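Local coordinates for protein peptidoglycan D,D-transpeptidase FtsI (Yersinia pestis, PDB 6SYN) that probably cross-links the peptide stems of septal peptidoglycan as a class B penicillin-binding protein and is acylated by a penicillin, at residues Ser23-Ala28 / Ser180-Leu185; Arg112-Gly117 / Tyr226-Leu231; Phe248-Thr253 / Tyr364-Thr369; Tyr456-Ala461 / Ala489-Val494. All blocks are in the same frame, centred on the assembly; numbering follows the deposited sequence.

Contact 1: residues Ser23-Ala28 / Ser180-Leu185; sequences SGRPLA and SVDERL. With ACT (acetate ion), chain C.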
loop_
_atom_site.group_PDB
_atom_site.type_symbol
_atom_site.label_atom_id
_atom_site.label_comp_id
_atom_site.label_asym_id
_atom_site.label_seq_id
_atom_site.Cartn_x
_atom_site.Cartn_y
_atom_site.Cartn_z
ATOM N N SER A 23 -16.823 -2.704 10.676
ATOM C CA SER A 23 -18.273 -2.504 10.968
ATOM C C SER A 23 -19.099 -3.771 10.696
ATOM O O SER A 23 -20.322 -3.712 10.903
ATOM C CB SER A 23 -18.826 -1.343 10.189
ATOM O OG SER A 23 -18.365 -0.106 10.717
ATOM N N GLY A 24 -18.478 -4.862 10.241
ATOM C CA GLY A 24 -19.156 -6.152 10.014
ATOM C C GLY A 24 -19.601 -6.361 8.573
ATOM O O GLY A 24 -20.482 -7.218 8.363
ATOM N N ARG A 25 -19.025 -5.634 7.605
ATOM C CA ARG A 25 -19.292 -5.850 6.153
ATOM C C ARG A 25 -18.499 -7.067 5.688
ATOM O O ARG A 25 -17.278 -7.093 5.815
ATOM C CB ARG A 25 -18.913 -4.639 5.297
ATOM C CG ARG A 25 -19.945 -3.521 5.286
ATOM C CD ARG A 25 -19.396 -2.267 4.631
ATOM N NE ARG A 25 -19.962 -1.075 5.241
ATOM C CZ ARG A 25 -19.357 -0.293 6.132
ATOM N NH1 ARG A 25 -18.124 -0.544 6.544
ATOM N NH2 ARG A 25 -19.997 0.763 6.604
ATOM N N PRO A 26 -19.154 -8.109 5.131
ATOM C CA PRO A 26 -18.452 -9.337 4.760
ATOM C C PRO A 26 -17.437 -9.090 3.638
ATOM O O PRO A 26 -17.777 -8.380 2.709
ATOM C CB PRO A 26 -19.576 -10.272 4.284
ATOM C CG PRO A 26 -20.836 -9.676 4.878
ATOM C CD PRO A 26 -20.594 -8.183 4.842
ATOM N N LEU A 27 -16.236 -9.665 3.764
ATOM C CA LEU A 27 -15.160 -9.607 2.733
ATOM C C LEU A 27 -14.773 -11.021 2.273
ATOM O O LEU A 27 -14.371 -11.161 1.107
ATOM C CB LEU A 27 -13.935 -8.880 3.298
ATOM C CG LEU A 27 -14.190 -7.549 3.999
ATOM C CD1 LEU A 27 -12.871 -6.889 4.356
ATOM C CD2 LEU A 27 -15.026 -6.615 3.139
ATOM N N ALA A 28 -14.832 -12.017 3.161
ATOM C CA ALA A 28 -14.561 -13.438 2.846
ATOM C C ALA A 28 -15.665 -14.297 3.465
ATOM O O ALA A 28 -15.782 -14.305 4.705
ATOM C CB ALA A 28 -13.194 -13.841 3.340
ATOM N N SER A 180 -9.425 -4.379 10.862
ATOM C CA SER A 180 -9.350 -2.935 11.204
ATOM C C SER A 180 -9.769 -2.078 9.996
ATOM O O SER A 180 -10.089 -0.899 10.197
ATOM C CB SER A 180 -7.961 -2.586 11.651
ATOM O OG SER A 180 -7.074 -2.605 10.545
ATOM N N VAL A 181 -9.761 -2.659 8.791
ATOM C CA VAL A 181 -10.015 -1.966 7.491
ATOM C C VAL A 181 -11.500 -1.584 7.385
ATOM O O VAL A 181 -12.334 -2.251 8.025
ATOM C CB VAL A 181 -9.558 -2.869 6.328
ATOM C CG1 VAL A 181 -10.062 -2.402 4.971
ATOM C CG2 VAL A 181 -8.047 -3.011 6.314
ATOM N N ASP A 182 -11.814 -0.536 6.615
ATOM C CA ASP A 182 -13.206 -0.096 6.311
ATOM C C ASP A 182 -13.419 -0.274 4.801
ATOM O O ASP A 182 -12.576 0.237 4.036
ATOM C CB ASP A 182 -13.450 1.332 6.814
ATOM C CG ASP A 182 -14.880 1.833 6.659
ATOM O OD1 ASP A 182 -15.561 1.389 5.716
ATOM O OD2 ASP A 182 -15.308 2.667 7.488
ATOM N N GLU A 183 -14.470 -1.000 4.397
ATOM C CA GLU A 183 -14.728 -1.383 2.976
ATOM C C GLU A 183 -14.991 -0.118 2.146
ATOM O O GLU A 183 -14.457 -0.047 1.021
ATOM C CB GLU A 183 -15.873 -2.400 2.863
ATOM C CG GLU A 183 -16.637 -2.353 1.541
ATOM C CD GLU A 183 -15.824 -2.703 0.303
ATOM O OE1 GLU A 183 -14.768 -3.334 0.470
ATOM O OE2 GLU A 183 -16.238 -2.341 -0.822
ATOM N N ARG A 184 -15.787 0.822 2.670
ATOM C CA ARG A 184 -16.100 2.121 2.014
ATOM C C ARG A 184 -14.797 2.867 1.705
ATOM O O ARG A 184 -14.702 3.458 0.607
ATOM C CB ARG A 184 -16.962 3.020 2.908
ATOM C CG ARG A 184 -18.386 2.538 3.149
ATOM C CD ARG A 184 -19.083 3.376 4.211
ATOM N NE ARG A 184 -18.299 3.405 5.443
ATOM C CZ ARG A 184 -18.377 4.325 6.407
ATOM N NH1 ARG A 184 -19.217 5.345 6.318
ATOM N NH2 ARG A 184 -17.588 4.222 7.464
ATOM N N LEU A 185 -13.856 2.876 2.654
ATOM C CA LEU A 185 -12.592 3.655 2.566
ATOM C C LEU A 185 -11.587 2.897 1.690
ATOM O O LEU A 185 -10.847 3.562 0.947
ATOM C CB LEU A 185 -12.035 3.917 3.972
ATOM C CG LEU A 185 -12.933 4.691 4.941
ATOM C CD1 LEU A 185 -12.146 5.115 6.171
ATOM C CD2 LEU A 185 -13.567 5.916 4.295
HETATM C C ACT C . -19.624 6.607 9.752
HETATM O O ACT C . -18.740 7.125 9.040
HETATM O OXT ACT C . -19.405 6.121 10.881
HETATM C CH3 ACT C . -21.065 6.562 9.210
#
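The guanidinium of Arg25 lies beneath the aliphatic part of Arg184, whose CG stands 4.2 Å above the guanidinium plane, over its centre. Both arginines belong to a salt-bridge network built on Asp182, the N-cap residue of helix 183-199. An aspartate suits that place: with CG anti to the backbone N (chi1 -175°), it turns OD1 back to the first turn and accepts a weak capping bond from Arg184 N. Its other oxygen, OD2, offers the syn lone pair to Arg184 NH2 at 2.8 Å, a salt bridge within the segment. Arg25 joins by charge alone, since OD1 of Asp182 is 3.3 Å from Arg25 NH1 but well out of the guanidinium plane; the stronger partner of NH1 is Asp21. Gathered acids would be expected to offset the repulsion between the arginines, whose flat groups are 25° apart. Arg25 CD meets Glu183 CB at 3.9 Å. Further along, where a classic beta bulge sets Leu27 and Ala28 against Ile19, buried Leu27 packs on Met120 and Ile124. At the outer end, Arg184 NH1 donates in plane to the O of an acetate ion, probably from the crystallisation liquor, 3.3 Å away.

Contact 2: residues Arg112-Gly117 / Tyr226-Leu231; sequences RYYPAG and YNPNNL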
loop_
_atom_site.group_PDB
_atom_site.type_symbol
_atom_site.label_atom_id
_atom_site.label_comp_id
_atom_site.label_asym_id
_atom_site.label_seq_id
_atom_site.Cartn_x
_atom_site.Cartn_y
_atom_site.Cartn_z
ATOM N N ARG A 112 -15.048 -20.203 -1.238
ATOM C CA ARG A 112 -14.516 -18.995 -0.569
ATOM C C ARG A 112 -14.785 -17.817 -1.511
ATOM O O ARG A 112 -14.056 -17.689 -2.513
ATOM C CB ARG A 112 -13.038 -19.192 -0.211
ATOM C CG ARG A 112 -12.558 -18.350 0.962
ATOM C CD ARG A 112 -13.558 -18.273 2.099
ATOM N NE ARG A 112 -12.972 -17.624 3.255
ATOM C CZ ARG A 112 -13.570 -17.468 4.431
ATOM N NH1 ARG A 112 -12.927 -16.846 5.405
ATOM N NH2 ARG A 112 -14.792 -17.934 4.636
ATOM N N TYR A 113 -15.834 -17.038 -1.229
ATOM C CA TYR A 113 -16.327 -15.938 -2.101
ATOM C C TYR A 113 -15.949 -14.582 -1.494
ATOM O O TYR A 113 -16.108 -14.388 -0.271
ATOM C CB TYR A 113 -17.834 -16.065 -2.346
ATOM C CG TYR A 113 -18.415 -14.900 -3.107
ATOM C CD1 TYR A 113 -18.184 -14.745 -4.465
ATOM C CD2 TYR A 113 -19.153 -13.922 -2.460
ATOM C CE1 TYR A 113 -18.685 -13.656 -5.162
ATOM C CE2 TYR A 113 -19.657 -12.827 -3.139
ATOM C CZ TYR A 113 -19.423 -12.693 -4.495
ATOM O OH TYR A 113 -19.926 -11.616 -5.166
ATOM N N TYR A 114 -15.458 -13.674 -2.341
ATOM C CA TYR A 114 -14.954 -12.328 -1.958
ATOM C C TYR A 114 -15.883 -11.260 -2.529
ATOM O O TYR A 114 -15.726 -10.867 -3.682
ATOM C CB TYR A 114 -13.503 -12.165 -2.419
ATOM C CG TYR A 114 -12.600 -13.269 -1.937
ATOM C CD1 TYR A 114 -12.106 -13.275 -0.639
ATOM C CD2 TYR A 114 -12.274 -14.338 -2.763
ATOM C CE1 TYR A 114 -11.291 -14.299 -0.183
ATOM C CE2 TYR A 114 -11.461 -15.371 -2.320
ATOM C CZ TYR A 114 -10.970 -15.350 -1.025
ATOM O OH TYR A 114 -10.179 -16.362 -0.570
ATOM N N PRO A 115 -16.869 -10.758 -1.741
ATOM C CA PRO A 115 -17.826 -9.759 -2.226
ATOM C C PRO A 115 -17.235 -8.372 -2.533
ATOM O O PRO A 115 -17.903 -7.631 -3.218
ATOM C CB PRO A 115 -18.851 -9.642 -1.082
ATOM C CG PRO A 115 -18.643 -10.894 -0.269
ATOM C CD PRO A 115 -17.153 -11.137 -0.351
ATOM N N ALA A 116 -16.042 -8.047 -2.020
ATOM C CA ALA A 116 -15.337 -6.769 -2.292
ATOM C C ALA A 116 -14.404 -6.925 -3.502
ATOM O O ALA A 116 -13.939 -5.892 -4.020
ATOM C CB ALA A 116 -14.599 -6.306 -1.059
ATOM N N GLY A 117 -14.138 -8.169 -3.927
ATOM C CA GLY A 117 -13.457 -8.511 -5.194
ATOM C C GLY A 117 -11.990 -8.106 -5.218
ATOM O O GLY A 117 -11.252 -8.467 -4.277
ATOM N N TYR A 226 -5.839 -8.037 -8.792
ATOM C CA TYR A 226 -6.285 -9.287 -9.453
ATOM C C TYR A 226 -7.697 -9.592 -8.972
ATOM O O TYR A 226 -8.078 -9.072 -7.908
ATOM C CB TYR A 226 -5.333 -10.451 -9.157
ATOM C CG TYR A 226 -5.336 -10.994 -7.748
ATOM C CD1 TYR A 226 -6.235 -11.972 -7.353
ATOM C CD2 TYR A 226 -4.396 -10.579 -6.823
ATOM C CE1 TYR A 226 -6.222 -12.496 -6.069
ATOM C CE2 TYR A 226 -4.369 -11.089 -5.535
ATOM C CZ TYR A 226 -5.281 -12.055 -5.155
ATOM O OH TYR A 226 -5.242 -12.552 -3.886
ATOM N N ASN A 227 -8.436 -10.407 -9.724
ATOM C CA ASN A 227 -9.784 -10.873 -9.318
ATOM C C ASN A 227 -9.651 -12.225 -8.617
ATOM O O ASN A 227 -9.264 -13.215 -9.234
ATOM C CB ASN A 227 -10.758 -10.900 -10.494
ATOM C CG ASN A 227 -12.193 -11.113 -10.054
ATOM O OD1 ASN A 227 -12.483 -11.257 -8.865
ATOM N ND2 ASN A 227 -13.106 -11.129 -11.012
ATOM N N PRO A 228 -9.976 -12.300 -7.305
ATOM C CA PRO A 228 -9.808 -13.524 -6.521
ATOM C C PRO A 228 -10.993 -14.491 -6.638
ATOM O O PRO A 228 -10.918 -15.564 -6.087
ATOM C CB PRO A 228 -9.715 -12.986 -5.087
ATOM C CG PRO A 228 -10.621 -11.773 -5.095
ATOM C CD PRO A 228 -10.523 -11.201 -6.495
ATOM N N ASN A 229 -12.042 -14.085 -7.356
ATOM C CA ASN A 229 -13.317 -14.836 -7.483
ATOM C C ASN A 229 -13.319 -15.703 -8.748
ATOM O O ASN A 229 -14.056 -16.703 -8.751
ATOM C CB ASN A 229 -14.518 -13.888 -7.499
ATOM C CG ASN A 229 -14.828 -13.289 -6.143
ATOM O OD1 ASN A 229 -14.783 -13.976 -5.126
ATOM N ND2 ASN A 229 -15.168 -12.011 -6.125
ATOM N N ASN A 230 -12.536 -15.351 -9.774
ATOM C CA ASN A 230 -12.698 -15.917 -11.142
ATOM C C ASN A 230 -11.723 -17.086 -11.356
ATOM O O ASN A 230 -10.926 -17.370 -10.440
ATOM C CB ASN A 230 -12.628 -14.822 -12.214
ATOM C CG ASN A 230 -11.244 -14.252 -12.455
ATOM O OD1 ASN A 230 -11.055 -13.478 -13.393
ATOM N ND2 ASN A 230 -10.279 -14.613 -11.624
ATOM N N LEU A 231 -11.827 -17.751 -12.514
ATOM C CA LEU A 231 -11.033 -18.954 -12.902
ATOM C C LEU A 231 -9.696 -18.530 -13.526
ATOM O O LEU A 231 -8.743 -19.333 -13.462
ATOM C CB LEU A 231 -11.856 -19.779 -13.896
ATOM C CG LEU A 231 -13.176 -20.330 -13.361
ATOM C CD1 LEU A 231 -14.178 -20.524 -14.492
ATOM C CD2 LEU A 231 -12.951 -21.628 -12.603
#
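Asn229 grips the backbone of Tyr114 at both its polar atoms. OD1 of Asn229 accepts from Tyr114 N at 2.9 Å, in the carbonyl plane and on a lone pair, while ND2 of Asn229 donates to Tyr114 O at 2.8 Å. The second bond is almost straight (176°) and lies in the amide plane. A carboxamide carries an acceptor and a donor on one carbon, so Asn229 can meet both the N-H and the C=O of Tyr114, and the paired bonds fix the rotation of its amide. Tyr114 O is shared, taking also a weak bond from Gly117 N that closes a type I beta turn; glycine suits the final position, where phi is positive. Within the loop, Asn227 OD1 accepts from Asn229 N at 3.2 Å, an Asx turn. The two elements come from different domains: the end of strand 104-113 in the dimerisation domain and a loop of the transpeptidase domain. Around the bonds, Pro228 CB packs against Tyr114 CD2 at 3.7 Å, and Pro228 CG lies by Gly117 O. The Tyr114 hydroxyl goes on to Glu138, whereas the ring of Tyr113 runs near the Asn229 amide, their planes 17° apart.

Contact 3: residues Phe248-Thr253 / Tyr364-Thr369; sequences FEPGST and YGLMVT. With CB9 ((2R,4S)-2-[(1R)-1-{[(2S)-2-carboxy-2-phenylacetyl]amino}-2-oxoethyl]-5,5-dimethyl-1,3-thiazolidine-4-carboxylic acid), chain D.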
loop_
_atom_site.group_PDB
_atom_site.type_symbol
_atom_site.label_atom_id
_atom_site.label_comp_id
_atom_site.label_asym_id
_atom_site.label_seq_id
_atom_site.Cartn_x
_atom_site.Cartn_y
_atom_site.Cartn_z
ATOM N N PHE A 248 11.266 0.764 -0.748
ATOM C CA PHE A 248 11.668 1.915 -1.593
ATOM C C PHE A 248 12.479 2.908 -0.765
ATOM O O PHE A 248 12.225 3.029 0.455
ATOM C CB PHE A 248 10.448 2.673 -2.125
ATOM C CG PHE A 248 9.595 1.938 -3.126
ATOM C CD1 PHE A 248 10.150 1.397 -4.276
ATOM C CD2 PHE A 248 8.227 1.825 -2.939
ATOM C CE1 PHE A 248 9.358 0.730 -5.200
ATOM C CE2 PHE A 248 7.436 1.173 -3.871
ATOM C CZ PHE A 248 8.002 0.624 -4.999
ATOM N N GLU A 249 13.380 3.633 -1.427
ATOM C CA GLU A 249 13.996 4.867 -0.877
ATOM C C GLU A 249 12.891 5.914 -0.689
ATOM O O GLU A 249 12.150 6.229 -1.624
ATOM C CB GLU A 249 15.160 5.299 -1.772
ATOM C CG GLU A 249 16.349 4.362 -1.655
ATOM C CD GLU A 249 17.700 4.958 -2.007
ATOM O OE1 GLU A 249 17.975 5.116 -3.213
ATOM O OE2 GLU A 249 18.475 5.261 -1.074
ATOM N N PRO A 250 12.707 6.441 0.547
ATOM C CA PRO A 250 11.609 7.363 0.850
ATOM C C PRO A 250 11.728 8.748 0.196
ATOM O O PRO A 250 10.713 9.399 0.044
ATOM C CB PRO A 250 11.643 7.510 2.379
ATOM C CG PRO A 250 13.060 7.157 2.755
ATOM C CD PRO A 250 13.501 6.122 1.740
ATOM N N GLY A 251 12.944 9.161 -0.167
ATOM C CA GLY A 251 13.197 10.459 -0.819
ATOM C C GLY A 251 12.734 11.612 0.066
ATOM O O GLY A 251 12.772 11.503 1.286
ATOM N N SER A 252 12.240 12.685 -0.561
ATOM C CA SER A 252 11.979 13.932 0.145
ATOM C C SER A 252 10.896 13.902 1.231
ATOM O O SER A 252 10.737 14.875 1.963
ATOM C CB SER A 252 11.812 15.096 -0.836
ATOM O OG SER A 252 12.893 15.375 -1.766
ATOM N N THR A 253 10.204 12.757 1.368
ATOM C CA THR A 253 9.193 12.553 2.400
ATOM C C THR A 253 9.819 12.503 3.807
ATOM O O THR A 253 9.057 12.683 4.776
ATOM C CB THR A 253 8.360 11.294 2.114
ATOM O OG1 THR A 253 9.234 10.175 1.976
ATOM C CG2 THR A 253 7.502 11.422 0.873
ATOM N N TYR A 364 17.739 9.282 0.646
ATOM C CA TYR A 364 18.558 8.244 -0.036
ATOM C C TYR A 364 19.478 7.575 0.996
ATOM O O TYR A 364 19.970 8.284 1.896
ATOM C CB TYR A 364 19.314 8.851 -1.221
ATOM C CG TYR A 364 18.418 9.357 -2.323
ATOM C CD1 TYR A 364 17.691 8.474 -3.110
ATOM C CD2 TYR A 364 18.278 10.715 -2.572
ATOM C CE1 TYR A 364 16.853 8.923 -4.118
ATOM C CE2 TYR A 364 17.443 11.182 -3.575
ATOM C CZ TYR A 364 16.731 10.283 -4.353
ATOM O OH TYR A 364 15.917 10.735 -5.355
ATOM N N GLY A 365 19.677 6.253 0.891
ATOM C CA GLY A 365 20.541 5.459 1.795
ATOM C C GLY A 365 19.770 4.503 2.701
ATOM O O GLY A 365 20.407 3.894 3.594
ATOM N N LEU A 366 18.460 4.354 2.485
ATOM C CA LEU A 366 17.573 3.445 3.262
ATOM C C LEU A 366 16.381 3.047 2.391
ATOM O O LEU A 366 16.003 3.826 1.500
ATOM C CB LEU A 366 17.108 4.122 4.560
ATOM C CG LEU A 366 16.058 5.234 4.441
ATOM C CD1 LEU A 366 15.640 5.717 5.824
ATOM C CD2 LEU A 366 16.556 6.409 3.612
ATOM N N MET A 367 15.803 1.884 2.668
ATOM C CA MET A 367 14.659 1.334 1.904
ATOM C C MET A 367 13.560 0.935 2.893
ATOM O O MET A 367 13.868 0.262 3.888
ATOM C CB MET A 367 15.118 0.148 1.052
ATOM C CG MET A 367 16.294 0.512 0.159
ATOM S SD MET A 367 16.394 -0.475 -1.355
ATOM C CE MET A 367 16.774 0.800 -2.556
ATOM N N VAL A 368 12.339 1.400 2.637
ATOM C CA VAL A 368 11.187 1.357 3.582
ATOM C C VAL A 368 9.968 0.857 2.808
ATOM O O VAL A 368 9.897 1.134 1.589
ATOM C CB VAL A 368 10.935 2.746 4.203
ATOM C CG1 VAL A 368 12.223 3.371 4.734
ATOM C CG2 VAL A 368 10.255 3.689 3.222
ATOM N N THR A 369 9.055 0.144 3.474
ATOM C CA THR A 369 7.749 -0.250 2.883
ATOM C C THR A 369 6.843 0.977 2.906
ATOM O O THR A 369 7.043 1.881 3.717
ATOM C CB THR A 369 7.117 -1.461 3.584
ATOM O OG1 THR A 369 6.762 -1.092 4.917
ATOM C CG2 THR A 369 8.025 -2.671 3.612
HETATM C C CB9 D . 12.801 14.978 -3.038
HETATM N N CB9 D . 13.967 15.328 -5.234
HETATM O O CB9 D . 12.164 14.029 -3.425
HETATM C CA CB9 D . 13.618 15.904 -3.933
HETATM C CB CB9 D . 12.930 17.297 -4.027
HETATM C CAA CB9 D . 10.669 19.142 -6.205
HETATM C CAB CB9 D . 11.381 17.178 -7.570
HETATM O OAD CB9 D . 8.611 16.598 -5.901
HETATM O OAE CB9 D . 17.576 14.042 -7.987
HETATM O OAF CB9 D . 16.099 15.006 -4.623
HETATM O OAG CB9 D . 8.883 17.140 -3.820
HETATM O OAH CB9 D . 16.502 12.914 -6.539
HETATM C CAJ CB9 D . 13.203 15.559 -10.440
HETATM C CAK CB9 D . 13.972 16.608 -9.992
HETATM C CAL CB9 D . 13.241 14.354 -9.780
HETATM C CAM CB9 D . 14.779 16.452 -8.876
HETATM C CAN CB9 D . 14.044 14.193 -8.657
HETATM N NAP CB9 D . 11.470 17.250 -3.859
HETATM S SAQ CB9 D . 13.143 18.064 -5.663
HETATM C CAR CB9 D . 9.298 16.856 -4.927
HETATM C CAS CB9 D . 16.680 13.907 -7.196
HETATM C CAT CB9 D . 15.260 15.126 -5.516
HETATM C CAU CB9 D . 14.800 15.255 -8.172
HETATM C CAX CB9 D . 10.825 16.816 -5.104
HETATM C CAY CB9 D . 15.740 15.109 -6.981
HETATM C CAZ CB9 D . 11.385 17.800 -6.184
#
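Just ahead of the acylated serine of the SxxK motif, Phe248 and Val368 pair as a single antiparallel bridge on the approach to the active site. Phe248 N donates to Val368 O and Val368 N to Phe248 O, each at 2.7 Å, a hydrogen-bonded pair. Glu249 then carries the contact on: its chain extends past CG, and OE2 accepts from Gly365 N nearly along the C-O axis. Its other oxygen, OE1, lies at the edge of the Tyr364 ring, 3.4 Å from CD1. A carboxylate suits this buried spot because both oxygens can accept, OE2 from Gly365 N and OE1 from the Tyr452 hydroxyl, and glutamate is long enough to reach the Gly365 amide from the bridge. Pro250 covers the hydrophobic flank, its CD 3.6 Å from Leu366 CD2, a methyl carried on a chain whose CG sits between backbone N and carbonyl carbon (chi1 73°). Gly251, at positive phi, leads into the short 3-10 turn of Ser252 and Thr253. The penicillin-derived acyl group has its C bonded covalently to Ser252 OG, 1.3 Å, and Ser252 N makes a weak bond to its carbonyl O, as in an oxyanion hole. Tyr364 OH donates to carboxylate OAH of the ligand. Glu249 thus acts in the second shell: it ties the segment bearing the acylated serine to that of Tyr364, which bonds the carboxylate of the drug's side chain.

Contact 4: residues Tyr456-Ala461 / Ala489-Val494; sequences YLAYTA and AVSAPV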
loop_
_atom_site.group_PDB
_atom_site.type_symbol
_atom_site.label_atom_id
_atom_site.label_comp_id
_atom_site.label_asym_id
_atom_site.label_seq_id
_atom_site.Cartn_x
_atom_site.Cartn_y
_atom_site.Cartn_z
ATOM N N TYR A 456 11.128 7.248 -11.735
ATOM C CA TYR A 456 10.810 7.958 -10.466
ATOM C C TYR A 456 9.682 7.271 -9.689
ATOM O O TYR A 456 8.817 6.614 -10.294
ATOM C CB TYR A 456 10.474 9.422 -10.761
ATOM C CG TYR A 456 11.481 10.120 -11.642
ATOM C CD1 TYR A 456 12.684 10.578 -11.129
ATOM C CD2 TYR A 456 11.241 10.304 -12.995
ATOM C CE1 TYR A 456 13.617 11.213 -11.933
ATOM C CE2 TYR A 456 12.163 10.934 -13.815
ATOM C CZ TYR A 456 13.356 11.391 -13.283
ATOM O OH TYR A 456 14.270 12.015 -14.083
ATOM N N LEU A 457 9.738 7.414 -8.360
ATOM C CA LEU A 457 8.630 7.142 -7.411
ATOM C C LEU A 457 7.940 8.469 -7.074
ATOM O O LEU A 457 8.522 9.253 -6.304
ATOM C CB LEU A 457 9.195 6.512 -6.135
ATOM C CG LEU A 457 9.928 5.189 -6.314
ATOM C CD1 LEU A 457 10.661 4.817 -5.036
ATOM C CD2 LEU A 457 8.962 4.088 -6.717
ATOM N N ALA A 458 6.753 8.705 -7.635
ATOM C CA ALA A 458 5.901 9.876 -7.325
ATOM C C ALA A 458 5.237 9.634 -5.967
ATOM O O ALA A 458 4.398 8.719 -5.865
ATOM C CB ALA A 458 4.892 10.118 -8.421
ATOM N N TYR A 459 5.637 10.427 -4.971
ATOM C CA TYR A 459 5.219 10.335 -3.551
ATOM C C TYR A 459 4.321 11.515 -3.179
ATOM O O TYR A 459 4.594 12.651 -3.600
ATOM C CB TYR A 459 6.430 10.417 -2.622
ATOM C CG TYR A 459 7.172 9.137 -2.343
ATOM C CD1 TYR A 459 6.661 8.193 -1.469
ATOM C CD2 TYR A 459 8.428 8.909 -2.879
ATOM C CE1 TYR A 459 7.359 7.039 -1.161
ATOM C CE2 TYR A 459 9.138 7.757 -2.587
ATOM C CZ TYR A 459 8.601 6.819 -1.723
ATOM O OH TYR A 459 9.291 5.682 -1.423
ATOM N N THR A 460 3.305 11.254 -2.362
ATOM C CA THR A 460 2.643 12.267 -1.502
ATOM C C THR A 460 2.195 11.561 -0.222
ATOM O O THR A 460 1.415 10.598 -0.312
ATOM C CB THR A 460 1.531 13.009 -2.254
ATOM O OG1 THR A 460 2.164 13.914 -3.160
ATOM C CG2 THR A 460 0.608 13.788 -1.342
ATOM N N ALA A 461 2.734 12.000 0.912
ATOM C CA ALA A 461 2.384 11.527 2.268
ATOM C C ALA A 461 1.836 12.718 3.051
ATOM O O ALA A 461 2.194 13.861 2.702
ATOM C CB ALA A 461 3.596 10.936 2.940
ATOM N N ALA A 489 2.618 16.520 -8.837
ATOM C CA ALA A 489 1.873 16.534 -10.116
ATOM C C ALA A 489 1.050 15.249 -10.299
ATOM O O ALA A 489 0.011 15.317 -10.980
ATOM C CB ALA A 489 2.860 16.716 -11.243
ATOM N N VAL A 490 1.498 14.128 -9.719
ATOM C CA VAL A 490 0.983 12.755 -10.018
ATOM C C VAL A 490 0.304 12.146 -8.784
ATOM O O VAL A 490 -0.766 11.531 -8.965
ATOM C CB VAL A 490 2.115 11.848 -10.533
ATOM C CG1 VAL A 490 1.710 10.381 -10.546
ATOM C CG2 VAL A 490 2.593 12.282 -11.911
ATOM N N SER A 491 0.898 12.281 -7.593
ATOM C CA SER A 491 0.407 11.650 -6.334
ATOM C C SER A 491 -0.385 12.650 -5.472
ATOM O O SER A 491 -1.418 12.235 -4.906
ATOM C CB SER A 491 1.543 11.017 -5.573
ATOM O OG SER A 491 2.145 9.986 -6.345
ATOM N N ALA A 492 0.053 13.913 -5.382
ATOM C CA ALA A 492 -0.660 15.006 -4.672
ATOM C C ALA A 492 -2.157 14.967 -4.982
ATOM O O ALA A 492 -2.967 14.960 -4.062
ATOM C CB ALA A 492 -0.062 16.350 -5.020
ATOM N N PRO A 493 -2.591 14.938 -6.265
ATOM C CA PRO A 493 -4.018 14.973 -6.579
ATOM C C PRO A 493 -4.760 13.732 -6.067
ATOM O O PRO A 493 -5.862 13.885 -5.579
ATOM C CB PRO A 493 -4.092 15.058 -8.117
ATOM C CG PRO A 493 -2.724 14.625 -8.611
ATOM C CD PRO A 493 -1.756 14.898 -7.479
ATOM N N VAL A 494 -4.140 12.554 -6.179
ATOM C CA VAL A 494 -4.709 11.257 -5.702
ATOM C C VAL A 494 -4.834 11.309 -4.174
ATOM O O VAL A 494 -5.831 10.774 -3.652
ATOM C CB VAL A 494 -3.869 10.048 -6.155
ATOM C CG1 VAL A 494 -4.431 8.741 -5.618
ATOM C CG2 VAL A 494 -3.743 9.979 -7.667
#
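Val490 meets Ala458 first, its CG1 lying 3.8 Å from Ala458 CB. The small methyl of alanine lets the chain of 489-494 come close to strand 455-464, while the branched valine also reaches Ile477 of the next strand. Ser491 follows as the polar centre of the contact. Its OG, set anti to the carbonyl carbon beside its own backbone N (chi1 -62°), donates to Ala458 O at 2.6 Å. The donor stands 78° out of the carbonyl plane, so the hydroxyl approaches the carbonyl from above that plane, while the Ala458 backbone also pairs with Ile477 in the sheet. Serine is short enough to do this in a buried spot, and it satisfies its own hydroxyl by doing so. Next, Ala492 lays its CB 3.8 Å from Thr460 OG1. Thr460 turns its hydroxyl back to its own strand, bonding to Tyr459 O. Residues alternate along the strand: Ala458 and Thr460 point to 489-494, while Tyr459 points away and its ring touches Leu373. The strand lies between strands 471-478 and 437-446 of the central antiparallel sheet, so helix 492-505 starts over one face of that sheet and helix 370-381 packs on the other.

In the fold
Contacts 1 and 2 touch, through Leu27 against Pro115 and Glu183 against Ala116, and both reach the sheet holding strands 26-38 and 104-113; each is only partly buried. Their chemistry is polar, charged in contact 1 and amide-based in contact 2, as suits places nearer the surface where the N-terminal region meets the transpeptidase domain. Contacts 3 and 4 are buried and also touch, the Tyr459 hydroxyl bonding to Glu249 O while Leu457 packs on Phe248, which connects the active-site loops to the central sheet. Contact 3 differs from all the others in carrying the covalent ligand. The centres of contacts 2 and 3 are about 33 Å apart.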